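Local coordinates for arsenate reductase (arsC) (PDB 1Y1L), which probably reduces arsenate to arsenite as part of arsenical resistance, using a fold of the low-molecular-weight phosphotyrosine phosphatase family, at residues Phe4-Arg12 / Arg93-Gly101. Residues are numbered along the deposited sequence; the frame is centred on the assembly and turned at random.
Sequences FVCIHNTAR and RWHIENPAG. With CD (cadmium ion), chain E; CD (cadmium ion), chain H.
Arg12 reaches from the start of helix 12-21 onto the backbone of Ile96-Pro99, an example of the arginine that ends a P-loop signature packing on the loop that follows a neighbouring strand, here 91-95. The fold is that of the low-molecular-weight phosphotyrosine phosphatases, a parallel sheet in the order 29-33, 2-6, 73-77, 91-95. The run Cys6 to Arg12, a cysteine and an arginine with five residues between them, joins strand 2-6 to its helix and matches the family's CX5R signature. Strand 73-77 separates strand 2-6 from strand 91-95, hence the two segments meet through side chains and loops rather than through a strand-to-strand ladder.

The arginine can be followed outward. CB turns toward the facing loop; CG, set anti to the carbonyl carbon (chi1 -49°), passes Pro99 CD. CD packs against the CG2 branch of Ile96 as the two side chains run past each other in opposite directions, and it also approaches Glu97 O. The chain then bends at chi3 (-74°). Arg12 NE comes to 3.3 Å from Ile96 O, at an angle too poor for a hydrogen bond; CZ lies near the same oxygen and Asn98 CA, which sits over one guanidinium face, toward its rim. At the tip NH1 forms a salt bridge with Glu78, whereas Arg12 NH2 lies 3.0 Å from Asn98 OD1, the guanidinium and amide planes turned 50° apart.

On the strands, Phe4 directs CE2 at Trp94 CH2, 3.8 Å away; Arg117 adds a cation-pi contact to the indole. In the partly exposed loops a cadmium ion is modelled at the His8 ring, with Glu35 of a second subunit also a ligand, though the coordination geometry at His8 is doubtful. Asn98 OD1 stands at the imidazole edge, near its plane, and separately accepts a weak hydrogen bond from Ala100 N at 3.4 Å.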
loop_
_atom_site.group_PDB
_atom_site.type_symbol
_atom_site.label_atom_id
_atom_site.label_comp_id
_atom_site.label_asym_id
_atom_site.label_seq_id
_atom_site.Cartn_x
_atom_site.Cartn_y
_atom_site.Cartn_z
ATOM N N PHE A 4 -1.827 13.441 12.796
ATOM C CA PHE A 4 -2.631 13.814 11.639
ATOM C C PHE A 4 -1.672 14.316 10.565
ATOM O O PHE A 4 -1.004 15.343 10.743
ATOM C CB PHE A 4 -3.614 14.907 12.012
ATOM C CG PHE A 4 -4.623 14.488 13.027
ATOM C CD1 PHE A 4 -4.382 14.673 14.383
ATOM C CD2 PHE A 4 -5.830 13.951 12.628
ATOM C CE1 PHE A 4 -5.343 14.328 15.336
ATOM C CE2 PHE A 4 -6.802 13.598 13.569
ATOM C CZ PHE A 4 -6.560 13.789 14.925
ATOM N N VAL A 5 -1.546 13.560 9.483
ATOM C CA VAL A 5 -0.651 13.970 8.422
ATOM C C VAL A 5 -1.360 14.104 7.090
ATOM O O VAL A 5 -2.248 13.325 6.759
ATOM C CB VAL A 5 0.595 13.035 8.328
ATOM C CG1 VAL A 5 0.276 11.678 8.892
ATOM C CG2 VAL A 5 1.093 12.904 6.893
ATOM N N CYS A 6 -1.055 15.192 6.400
ATOM C CA CYS A 6 -1.605 15.452 5.082
ATOM C C CYS A 6 -0.397 15.819 4.214
ATOM O O CYS A 6 0.754 15.643 4.635
ATOM C CB CYS A 6 -2.661 16.568 5.107
ATOM S SG CYS A 6 -1.984 18.232 4.861
ATOM N N ILE A 7 -0.635 16.272 2.992
ATOM C CA ILE A 7 0.474 16.613 2.123
ATOM C C ILE A 7 1.237 17.827 2.617
ATOM O O ILE A 7 2.219 17.707 3.328
ATOM C CB ILE A 7 0.017 16.899 0.685
ATOM C CG1 ILE A 7 -0.648 15.673 0.065
ATOM C CG2 ILE A 7 1.198 17.349 -0.155
ATOM C CD1 ILE A 7 -1.226 15.954 -1.302
ATOM N N HIS A 8 0.769 19.001 2.223
ATOM C CA HIS A 8 1.415 20.256 2.563
ATOM C C HIS A 8 1.373 20.738 4.038
ATOM O O HIS A 8 2.194 21.559 4.431
ATOM C CB HIS A 8 0.990 21.304 1.536
ATOM C CG HIS A 8 -0.508 21.449 1.383
ATOM N ND1 HIS A 8 -1.112 22.667 1.156
ATOM C CD2 HIS A 8 -1.516 20.544 1.429
ATOM C CE1 HIS A 8 -2.420 22.509 1.107
ATOM N NE2 HIS A 8 -2.690 21.228 1.257
ATOM N N ASN A 9 0.504 20.155 4.869
ATOM C CA ASN A 9 0.396 20.519 6.303
ATOM C C ASN A 9 0.240 22.013 6.609
ATOM O O ASN A 9 1.102 22.636 7.244
ATOM C CB ASN A 9 1.588 19.973 7.106
ATOM C CG ASN A 9 1.530 20.359 8.593
ATOM O OD1 ASN A 9 2.558 20.439 9.267
ATOM N ND2 ASN A 9 0.326 20.630 9.095
ATOM N N THR A 10 -0.898 22.575 6.233
ATOM C CA THR A 10 -1.121 23.993 6.459
ATOM C C THR A 10 -2.514 24.264 7.026
ATOM O O THR A 10 -2.703 25.208 7.793
ATOM C CB THR A 10 -0.923 24.775 5.142
ATOM O OG1 THR A 10 0.427 24.634 4.675
ATOM C CG2 THR A 10 -1.198 26.226 5.338
ATOM N N ALA A 11 -3.474 23.408 6.682
ATOM C CA ALA A 11 -4.847 23.574 7.137
ATOM C C ALA A 11 -5.451 22.376 7.871
ATOM O O ALA A 11 -5.458 22.340 9.103
ATOM C CB ALA A 11 -5.728 23.953 5.962
ATOM N N ARG A 12 -6.016 21.440 7.107
ATOM C CA ARG A 12 -6.661 20.242 7.650
ATOM C C ARG A 12 -5.851 19.542 8.738
ATOM O O ARG A 12 -6.365 19.222 9.806
ATOM C CB ARG A 12 -6.966 19.253 6.525
ATOM C CG ARG A 12 -7.659 19.892 5.355
ATOM C CD ARG A 12 -8.503 18.918 4.561
ATOM N NE ARG A 12 -7.733 17.986 3.740
ATOM C CZ ARG A 12 -6.808 18.330 2.846
ATOM N NH1 ARG A 12 -6.184 17.393 2.144
ATOM N NH2 ARG A 12 -6.474 19.602 2.673
ATOM N N ARG A 93 -7.352 6.416 6.916
ATOM C CA ARG A 93 -7.393 7.345 5.791
ATOM C C ARG A 93 -8.691 8.136 5.751
ATOM O O ARG A 93 -9.776 7.558 5.733
ATOM C CB ARG A 93 -7.224 6.576 4.489
ATOM C CG ARG A 93 -5.903 5.837 4.397
ATOM C CD ARG A 93 -5.822 5.002 3.139
ATOM N NE ARG A 93 -4.523 4.350 2.988
ATOM C CZ ARG A 93 -4.349 3.137 2.463
ATOM N NH1 ARG A 93 -3.122 2.632 2.367
ATOM N NH2 ARG A 93 -5.392 2.420 2.043
ATOM N N TRP A 94 -8.581 9.460 5.765
ATOM C CA TRP A 94 -9.764 10.304 5.714
ATOM C C TRP A 94 -9.765 11.078 4.423
ATOM O O TRP A 94 -8.860 11.865 4.175
ATOM C CB TRP A 94 -9.774 11.303 6.860
ATOM C CG TRP A 94 -9.976 10.697 8.187
ATOM C CD1 TRP A 94 -10.169 9.381 8.471
ATOM C CD2 TRP A 94 -9.964 11.384 9.442
ATOM N NE1 TRP A 94 -10.266 9.204 9.824
ATOM C CE2 TRP A 94 -10.139 10.417 10.446
ATOM C CE3 TRP A 94 -9.815 12.727 9.812
ATOM C CZ2 TRP A 94 -10.166 10.742 11.794
ATOM C CZ3 TRP A 94 -9.841 13.050 11.147
ATOM C CH2 TRP A 94 -10.014 12.062 12.125
ATOM N N HIS A 95 -10.766 10.844 3.590
ATOM C CA HIS A 95 -10.861 11.579 2.340
ATOM C C HIS A 95 -11.580 12.897 2.642
ATOM O O HIS A 95 -12.792 12.930 2.870
ATOM C CB HIS A 95 -11.604 10.744 1.304
ATOM C CG HIS A 95 -10.948 9.427 1.019
ATOM N ND1 HIS A 95 -9.741 9.322 0.360
ATOM C CD2 HIS A 95 -11.331 8.160 1.302
ATOM C CE1 HIS A 95 -9.411 8.048 0.245
ATOM N NE2 HIS A 95 -10.360 7.321 0.809
ATOM N N ILE A 96 -10.801 13.970 2.715
ATOM C CA ILE A 96 -11.327 15.287 3.028
ATOM C C ILE A 96 -10.964 16.324 1.970
ATOM O O ILE A 96 -9.795 16.484 1.595
ATOM C CB ILE A 96 -10.809 15.758 4.397
ATOM C CG1 ILE A 96 -11.247 14.768 5.482
ATOM C CG2 ILE A 96 -11.325 17.145 4.709
ATOM C CD1 ILE A 96 -10.718 15.080 6.859
ATOM N N GLU A 97 -11.992 17.031 1.509
ATOM C CA GLU A 97 -11.877 18.081 0.499
ATOM C C GLU A 97 -10.792 19.063 0.861
ATOM O O GLU A 97 -10.743 19.549 1.980
ATOM C CB GLU A 97 -13.214 18.813 0.388
ATOM C CG GLU A 97 -13.215 20.067 -0.470
ATOM C CD GLU A 97 -14.607 20.651 -0.636
ATOM O OE1 GLU A 97 -14.889 21.208 -1.716
ATOM O OE2 GLU A 97 -15.418 20.552 0.308
ATOM N N ASN A 98 -9.925 19.350 -0.093
ATOM C CA ASN A 98 -8.826 20.276 0.117
ATOM C C ASN A 98 -9.385 21.698 0.049
ATOM O O ASN A 98 -9.777 22.153 -1.028
ATOM C CB ASN A 98 -7.796 20.061 -0.982
ATOM C CG ASN A 98 -6.492 20.712 -0.677
ATOM O OD1 ASN A 98 -6.358 21.445 0.305
ATOM N ND2 ASN A 98 -5.496 20.436 -1.502
ATOM N N PRO A 99 -9.449 22.418 1.194
ATOM C CA PRO A 99 -9.982 23.784 1.205
ATOM C C PRO A 99 -9.083 24.822 0.551
ATOM O O PRO A 99 -9.558 25.875 0.136
ATOM C CB PRO A 99 -10.152 24.061 2.693
ATOM C CG PRO A 99 -8.994 23.384 3.271
ATOM C CD PRO A 99 -9.012 22.041 2.552
ATOM N N ALA A 100 -7.796 24.507 0.440
ATOM C CA ALA A 100 -6.802 25.415 -0.141
ATOM C C ALA A 100 -7.230 26.183 -1.378
ATOM O O ALA A 100 -7.533 25.597 -2.425
ATOM C CB ALA A 100 -5.510 24.672 -0.426
ATOM N N GLY A 101 -7.165 27.507 -1.263
ATOM C CA GLY A 101 -7.531 28.378 -2.361
ATOM C C GLY A 101 -9.011 28.675 -2.391
ATOM O O GLY A 101 -9.421 29.835 -2.488
HETATM CD CD CD E . -1.402 21.463 -0.726
HETATM CD CD CD H . -9.499 5.506 -0.485
#